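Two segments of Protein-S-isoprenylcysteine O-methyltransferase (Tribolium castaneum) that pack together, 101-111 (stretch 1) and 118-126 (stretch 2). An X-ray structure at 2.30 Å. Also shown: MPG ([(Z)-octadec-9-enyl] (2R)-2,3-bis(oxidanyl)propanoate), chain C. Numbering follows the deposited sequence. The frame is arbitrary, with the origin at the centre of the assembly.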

ATOM      1  N   LEU A 101       9.675 -10.130   1.169  1.00 14.96           N
ATOM      2  CA  LEU A 101       9.120 -10.772  -0.019  1.00 24.35           C
ATOM      3  C   LEU A 101       7.833 -10.091  -0.463  1.00 21.70           C
ATOM      4  O   LEU A 101       7.586  -9.947  -1.666  1.00 19.35           O
ATOM      5  CB  LEU A 101       8.879 -12.259   0.246  1.00 22.64           C
ATOM      6  CG  LEU A 101      10.099 -13.183   0.189  1.00 33.36           C
ATOM      7  CD1 LEU A 101       9.691 -14.618   0.497  1.00 38.31           C
ATOM      8  CD2 LEU A 101      10.794 -13.118  -1.170  1.00 22.00           C
ATOM      9  N   PHE A 102       7.000  -9.666   0.487  1.00 21.77           N
ATOM     10  CA  PHE A 102       5.762  -8.987   0.125  1.00 22.15           C
ATOM     11  C   PHE A 102       6.045  -7.746  -0.710  1.00 20.66           C
ATOM     12  O   PHE A 102       5.496  -7.579  -1.805  1.00 21.69           O
ATOM     13  CB  PHE A 102       4.975  -8.608   1.378  1.00 21.21           C
ATOM     14  CG  PHE A 102       3.769  -7.759   1.091  1.00 27.48           C
ATOM     15  CD1 PHE A 102       2.552  -8.346   0.793  1.00 27.80           C
ATOM     16  CD2 PHE A 102       3.858  -6.376   1.103  1.00 25.97           C
ATOM     17  CE1 PHE A 102       1.443  -7.572   0.520  1.00 32.93           C
ATOM     18  CE2 PHE A 102       2.750  -5.595   0.830  1.00 26.10           C
ATOM     19  CZ  PHE A 102       1.542  -6.194   0.538  1.00 27.55           C
ATOM     20  N   HIS A 103       6.908  -6.862  -0.206  1.00 23.69           N
ATOM     21  CA  HIS A 103       7.119  -5.579  -0.866  1.00 21.67           C
ATOM     22  C   HIS A 103       7.819  -5.748  -2.209  1.00 20.99           C
ATOM     23  O   HIS A 103       7.506  -5.035  -3.168  1.00 26.92           O
ATOM     24  CB  HIS A 103       7.912  -4.647   0.049  1.00 23.53           C
ATOM     25  CG  HIS A 103       7.132  -4.162   1.233  1.00 30.49           C
ATOM     26  ND1 HIS A 103       6.123  -3.229   1.126  1.00 27.45           N
ATOM     27  CD2 HIS A 103       7.205  -4.487   2.545  1.00 29.67           C
ATOM     28  CE1 HIS A 103       5.611  -2.998   2.322  1.00 31.41           C
ATOM     29  NE2 HIS A 103       6.250  -3.749   3.200  1.00 33.23           N
ATOM     30  N   TYR A 104       8.764  -6.687  -2.309  1.00 20.22           N
ATOM     31  CA  TYR A 104       9.453  -6.876  -3.581  1.00 26.79           C
ATOM     32  C   TYR A 104       8.544  -7.539  -4.607  1.00 27.75           C
ATOM     33  O   TYR A 104       8.398  -7.047  -5.732  1.00 26.50           O
ATOM     34  CB  TYR A 104      10.722  -7.707  -3.407  1.00 25.81           C
ATOM     35  CG  TYR A 104      11.305  -8.052  -4.754  1.00 20.18           C
ATOM     36  CD1 TYR A 104      11.856  -7.063  -5.558  1.00 27.90           C
ATOM     37  CD2 TYR A 104      11.261  -9.347  -5.246  1.00 21.43           C
ATOM     38  CE1 TYR A 104      12.367  -7.358  -6.798  1.00 30.49           C
ATOM     39  CE2 TYR A 104      11.774  -9.652  -6.490  1.00 24.07           C
ATOM     40  CZ  TYR A 104      12.325  -8.650  -7.260  1.00 33.07           C
ATOM     41  OH  TYR A 104      12.834  -8.936  -8.500  1.00 47.47           O
ATOM     42  N   SER A 105       7.942  -8.676  -4.246  1.00 26.38           N
ATOM     43  CA  SER A 105       7.044  -9.357  -5.169  1.00 25.46           C
ATOM     44  C   SER A 105       5.915  -8.441  -5.621  1.00 28.66           C
ATOM     45  O   SER A 105       5.390  -8.600  -6.729  1.00 27.55           O
ATOM     46  CB  SER A 105       6.479 -10.618  -4.514  1.00 23.92           C
ATOM     47  OG  SER A 105       5.773 -10.300  -3.327  1.00 21.48           O
ATOM     48  N   GLU A 106       5.531  -7.479  -4.779  1.00 22.32           N
ATOM     49  CA  GLU A 106       4.540  -6.488  -5.184  1.00 28.58           C
ATOM     50  C   GLU A 106       5.059  -5.641  -6.341  1.00 29.56           C
ATOM     51  O   GLU A 106       4.321  -5.353  -7.292  1.00 24.44           O
ATOM     52  CB  GLU A 106       4.178  -5.603  -3.993  1.00 22.98           C
ATOM     53  CG  GLU A 106       2.939  -4.759  -4.200  1.00 38.21           C
ATOM     54  CD  GLU A 106       1.656  -5.548  -4.043  1.00 34.36           C
ATOM     55  OE1 GLU A 106       0.590  -5.030  -4.439  1.00 41.87           O
ATOM     56  OE2 GLU A 106       1.705  -6.681  -3.518  1.00 23.69           O
ATOM     57  N   PHE A 107       6.327  -5.230  -6.274  1.00 25.61           N
ATOM     58  CA  PHE A 107       6.934  -4.499  -7.381  1.00 29.63           C
ATOM     59  C   PHE A 107       7.029  -5.371  -8.624  1.00 28.71           C
ATOM     60  O   PHE A 107       6.710  -4.926  -9.732  1.00 27.25           O
ATOM     61  CB  PHE A 107       8.323  -4.000  -6.975  1.00 26.21           C
ATOM     62  CG  PHE A 107       9.037  -3.236  -8.055  1.00 32.97           C
ATOM     63  CD1 PHE A 107       9.754  -3.901  -9.039  1.00 34.77           C
ATOM     64  CD2 PHE A 107       9.004  -1.853  -8.081  1.00 28.37           C
ATOM     65  CE1 PHE A 107      10.412  -3.200 -10.033  1.00 32.36           C
ATOM     66  CE2 PHE A 107       9.662  -1.149  -9.070  1.00 33.66           C
ATOM     67  CZ  PHE A 107      10.367  -1.824 -10.047  1.00 25.61           C
ATOM     68  N   LEU A 108       7.473  -6.619  -8.461  1.00 30.25           N
ATOM     69  CA  LEU A 108       7.650  -7.493  -9.614  1.00 30.52           C
ATOM     70  C   LEU A 108       6.320  -7.775 -10.299  1.00 31.72           C
ATOM     71  O   LEU A 108       6.244  -7.811 -11.532  1.00 27.48           O
ATOM     72  CB  LEU A 108       8.322  -8.794  -9.176  1.00 29.94           C
ATOM     73  CG  LEU A 108       8.871  -9.716 -10.267  1.00 29.80           C
ATOM     74  CD1 LEU A 108       9.888  -9.002 -11.142  1.00 35.31           C
ATOM     75  CD2 LEU A 108       9.498 -10.951  -9.632  1.00 39.60           C
ATOM     76  N   ALA A 109       5.257  -7.967  -9.515  1.00 24.25           N
ATOM     77  CA  ALA A 109       3.940  -8.203 -10.098  1.00 31.16           C
ATOM     78  C   ALA A 109       3.523  -7.042 -10.995  1.00 31.58           C
ATOM     79  O   ALA A 109       3.059  -7.249 -12.122  1.00 25.05           O
ATOM     80  CB  ALA A 109       2.911  -8.431  -8.990  1.00 27.06           C
ATOM     81  N   ILE A 110       3.688  -5.808 -10.512  1.00 21.96           N
ATOM     82  CA  ILE A 110       3.329  -4.645 -11.319  1.00 33.82           C
ATOM     83  C   ILE A 110       4.230  -4.547 -12.542  1.00 32.47           C
ATOM     84  O   ILE A 110       3.774  -4.201 -13.640  1.00 33.13           O
ATOM     85  CB  ILE A 110       3.390  -3.364 -10.466  1.00 29.58           C
ATOM     86  CG1 ILE A 110       2.365  -3.418  -9.326  1.00 26.19           C
ATOM     87  CG2 ILE A 110       3.173  -2.119 -11.322  1.00 37.68           C
ATOM     88  CD1 ILE A 110       0.923  -3.652  -9.761  1.00 32.09           C
ATOM     89  N   ALA A 111       5.520  -4.838 -12.378  1.00 29.16           N
ATOM     90  CA  ALA A 111       6.428  -4.799 -13.518  1.00 29.51           C
ATOM     91  C   ALA A 111       6.016  -5.810 -14.579  1.00 36.56           C
ATOM     92  O   ALA A 111       6.069  -5.520 -15.781  1.00 39.86           O
ATOM     93  CB  ALA A 111       7.858  -5.055 -13.052  1.00 27.12           C
ATOM     94  N   VAL A 118       5.473   1.584 -13.604  1.00 56.09           N
ATOM     95  CA  VAL A 118       6.256   1.000 -12.525  1.00 47.58           C
ATOM     96  C   VAL A 118       7.138   2.096 -11.948  1.00 44.22           C
ATOM     97  O   VAL A 118       7.868   2.771 -12.684  1.00 41.75           O
ATOM     98  CB  VAL A 118       7.086  -0.201 -13.017  1.00 40.38           C
ATOM     99  CG1 VAL A 118       8.183   0.228 -13.989  1.00 58.85           C
ATOM    100  CG2 VAL A 118       7.671  -0.960 -11.839  1.00 53.29           C
ATOM    101  N   SER A 119       7.052   2.293 -10.635  1.00 43.65           N
ATOM    102  CA  SER A 119       7.834   3.305  -9.944  1.00 47.40           C
ATOM    103  C   SER A 119       8.232   2.761  -8.579  1.00 39.99           C
ATOM    104  O   SER A 119       7.868   1.642  -8.202  1.00 33.32           O
ATOM    105  CB  SER A 119       7.048   4.615  -9.809  1.00 37.72           C
ATOM    106  OG  SER A 119       5.877   4.424  -9.033  1.00 45.75           O
ATOM    107  N   THR A 120       8.991   3.563  -7.830  1.00 43.04           N
ATOM    108  CA  THR A 120       9.329   3.189  -6.464  1.00 39.16           C
ATOM    109  C   THR A 120       8.086   3.038  -5.600  1.00 37.34           C
ATOM    110  O   THR A 120       8.139   2.364  -4.564  1.00 42.72           O
ATOM    111  CB  THR A 120      10.269   4.226  -5.848  1.00 43.50           C
ATOM    112  OG1 THR A 120       9.641   5.514  -5.859  1.00 49.97           O
ATOM    113  CG2 THR A 120      11.575   4.288  -6.628  1.00 36.86           C
ATOM    114  N   ASP A 121       6.969   3.647  -6.003  1.00 35.76           N
ATOM    115  CA  ASP A 121       5.706   3.452  -5.303  1.00 37.65           C
ATOM    116  C   ASP A 121       5.193   2.026  -5.445  1.00 30.93           C
ATOM    117  O   ASP A 121       4.399   1.578  -4.610  1.00 29.79           O
ATOM    118  CB  ASP A 121       4.660   4.433  -5.831  1.00 38.57           C
ATOM    119  CG  ASP A 121       5.142   5.870  -5.801  1.00 53.65           C
ATOM    120  OD1 ASP A 121       5.719   6.282  -4.774  1.00 58.08           O
ATOM    121  OD2 ASP A 121       4.952   6.583  -6.809  1.00 74.09           O
ATOM    122  N   SER A 122       5.631   1.304  -6.479  1.00 30.44           N
ATOM    123  CA  SER A 122       5.190  -0.070  -6.678  1.00 35.70           C
ATOM    124  C   SER A 122       5.711  -1.008  -5.596  1.00 27.16           C
ATOM    125  O   SER A 122       5.147  -2.092  -5.412  1.00 27.87           O
ATOM    126  CB  SER A 122       5.626  -0.559  -8.058  1.00 35.52           C
ATOM    127  OG  SER A 122       5.060   0.245  -9.079  1.00 38.51           O
ATOM    128  N   PHE A 123       6.776  -0.626  -4.883  1.00 30.42           N
ATOM    129  CA  PHE A 123       7.182  -1.363  -3.692  1.00 24.38           C
ATOM    130  C   PHE A 123       6.196  -1.190  -2.544  1.00 33.82           C
ATOM    131  O   PHE A 123       6.360  -1.839  -1.505  1.00 24.47           O
ATOM    132  CB  PHE A 123       8.575  -0.922  -3.243  1.00 28.26           C
ATOM    133  CG  PHE A 123       9.676  -1.353  -4.168  1.00 27.45           C
ATOM    134  CD1 PHE A 123      10.093  -2.673  -4.198  1.00 20.97           C
ATOM    135  CD2 PHE A 123      10.304  -0.440  -4.998  1.00 34.90           C
ATOM    136  CE1 PHE A 123      11.107  -3.074  -5.042  1.00 24.38           C
ATOM    137  CE2 PHE A 123      11.321  -0.838  -5.845  1.00 29.73           C
ATOM    138  CZ  PHE A 123      11.722  -2.156  -5.866  1.00 25.24           C
ATOM    139  N   VAL A 124       5.204  -0.312  -2.704  1.00 30.65           N
ATOM    140  CA  VAL A 124       4.074  -0.162  -1.790  1.00 42.73           C
ATOM    141  C   VAL A 124       4.539   0.016  -0.347  1.00 37.58           C
ATOM    142  O   VAL A 124       3.900  -0.472   0.591  1.00 49.33           O
ATOM    143  CB  VAL A 124       3.097  -1.352  -1.935  1.00 32.54           C
ATOM    144  CG1 VAL A 124       3.584  -2.644  -1.249  1.00 46.58           C
ATOM    145  CG2 VAL A 124       1.713  -0.969  -1.450  1.00 55.61           C
ATOM    146  N   ILE A 125       5.627   0.757  -0.155  1.00 40.30           N
ATOM    147  CA  ILE A 125       6.161   1.018   1.178  1.00 40.44           C
ATOM    148  C   ILE A 125       5.609   2.345   1.692  1.00 46.27           C
ATOM    149  O   ILE A 125       5.700   3.375   1.016  1.00 51.12           O
ATOM    150  CB  ILE A 125       7.700   1.028   1.166  1.00 42.27           C
ATOM    151  CG1 ILE A 125       8.235  -0.249   0.505  1.00 39.31           C
ATOM    152  CG2 ILE A 125       8.235   1.154   2.592  1.00 54.61           C
ATOM    153  CD1 ILE A 125       9.751  -0.314   0.379  1.00 45.58           C
ATOM    154  N   ASN A 126       5.025   2.311   2.886  1.00 56.07           N
ATOM    155  CA  ASN A 126       4.594   3.498   3.618  1.00 60.04           C
ATOM    156  C   ASN A 126       5.504   3.614   4.830  1.00 60.50           C
ATOM    157  O   ASN A 126       5.542   2.684   5.641  1.00 66.98           O
ATOM    158  CB  ASN A 126       3.128   3.373   4.040  1.00 61.31           C
ATOM    159  CG  ASN A 126       2.258   4.492   3.511  1.00 58.01           C
ATOM    160  OD1 ASN A 126       2.721   5.375   2.793  1.00 70.41           O
ATOM    161  ND2 ASN A 126       0.977   4.452   3.858  1.00 43.90           N
TER
HETATM  162  C2  MPG C 325      -0.070  -1.882  10.059  1.00 59.11           C
HETATM  163  C3  MPG C 325      -1.199  -2.867   9.778  1.00 64.24           C
HETATM  164  C4  MPG C 325      -1.947  -2.504   8.499  1.00 56.78           C
HETATM  165  C5  MPG C 325      -2.860  -3.649   8.120  1.00 56.75           C
HETATM  166  C6  MPG C 325      -3.720  -3.226   6.941  1.00 59.90           C
HETATM  167  C7  MPG C 325      -2.904  -2.969   5.676  1.00 61.23           C
HETATM  168  C8  MPG C 325      -3.552  -1.794   4.964  1.00 62.85           C
HETATM  169  C9  MPG C 325      -3.053  -1.753   3.522  1.00 57.83           C
HETATM  170  C10 MPG C 325      -2.288  -0.799   3.046  1.00 62.80           C
HETATM  171  C11 MPG C 325      -1.807   0.392   3.877  1.00 60.80           C
HETATM  172  C12 MPG C 325      -0.458   0.856   3.351  1.00 55.73           C
HETATM  173  C13 MPG C 325      -0.612   1.497   1.976  1.00 58.70           C
HETATM  174  C14 MPG C 325       0.742   1.460   1.283  1.00 64.76           C
HETATM  175  C15 MPG C 325       0.705   2.309   0.014  1.00 68.36           C
HETATM  176  C16 MPG C 325       1.869   3.296   0.003  1.00 63.50           C
HETATM  177  O1  MPG C 325       1.923  -2.921   9.298  1.00 73.41           O
HETATM  178  C1  MPG C 325       1.010  -1.922   8.978  1.00 58.69           C
HETATM  179  CXD MPG C 325       3.156  -4.943   8.470  1.00 51.44           C
HETATM  180  O2  MPG C 325       2.786  -6.288   8.572  1.00 59.22           O
HETATM  181  C21 MPG C 325       4.086  -4.589   9.640  1.00 64.55           C
HETATM  182  O3  MPG C 325       4.097  -5.630  10.576  1.00 52.90           O
HETATM  183  O4  MPG C 325       0.954  -4.367   7.865  1.00 70.63           O
HETATM  184  CX3 MPG C 325       1.908  -4.070   8.504  1.00 73.59           C

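A continuous helix, 101-111, is covered by an irregular strip whose one regular element is the short 3-10 segment 120-123. The two stretches run in opposite senses: Ala111 lies nearest Val118, and Phe107 comes within 4.8 Å of Ser122, CA to CA.

Phe107 covers the most surface. Its CA-to-CB bond points toward the strip, and its ring makes an offset stack with Phe123, centroids 4.2 Å apart and planes at 15°. The CB of Phe107 also sits over the Phe123 ring, 3.8 Å from the centroid, so the face receives both ring and aliphatic carbon. Further out, Phe107 CZ meets Val118 CG2 at 3.4 Å, while the ring edge faces Ser119 O, a favourable side for a carbonyl because the ring hydrogens carry slight positive charge.

Phe123 contributes at both ends. Its ring reaches the helix, and its carbonyl accepts the one hydrogen bond across the contact, from His103 ND1 to Phe123 O, 3.0 Å. Val124 CG1 then fills the space beside the helix, 3.7 Å from both Phe102 CE2 and Glu106 CG.

Ser122 and Ser119 are tied together within the strip by two hydrogen bonds: Ser119 N donates to Ser122 OG (3.3 Å), and Ser122 N to Ser119 O (2.8 Å). The rule here is apolar packing, with a single polar tie at one end.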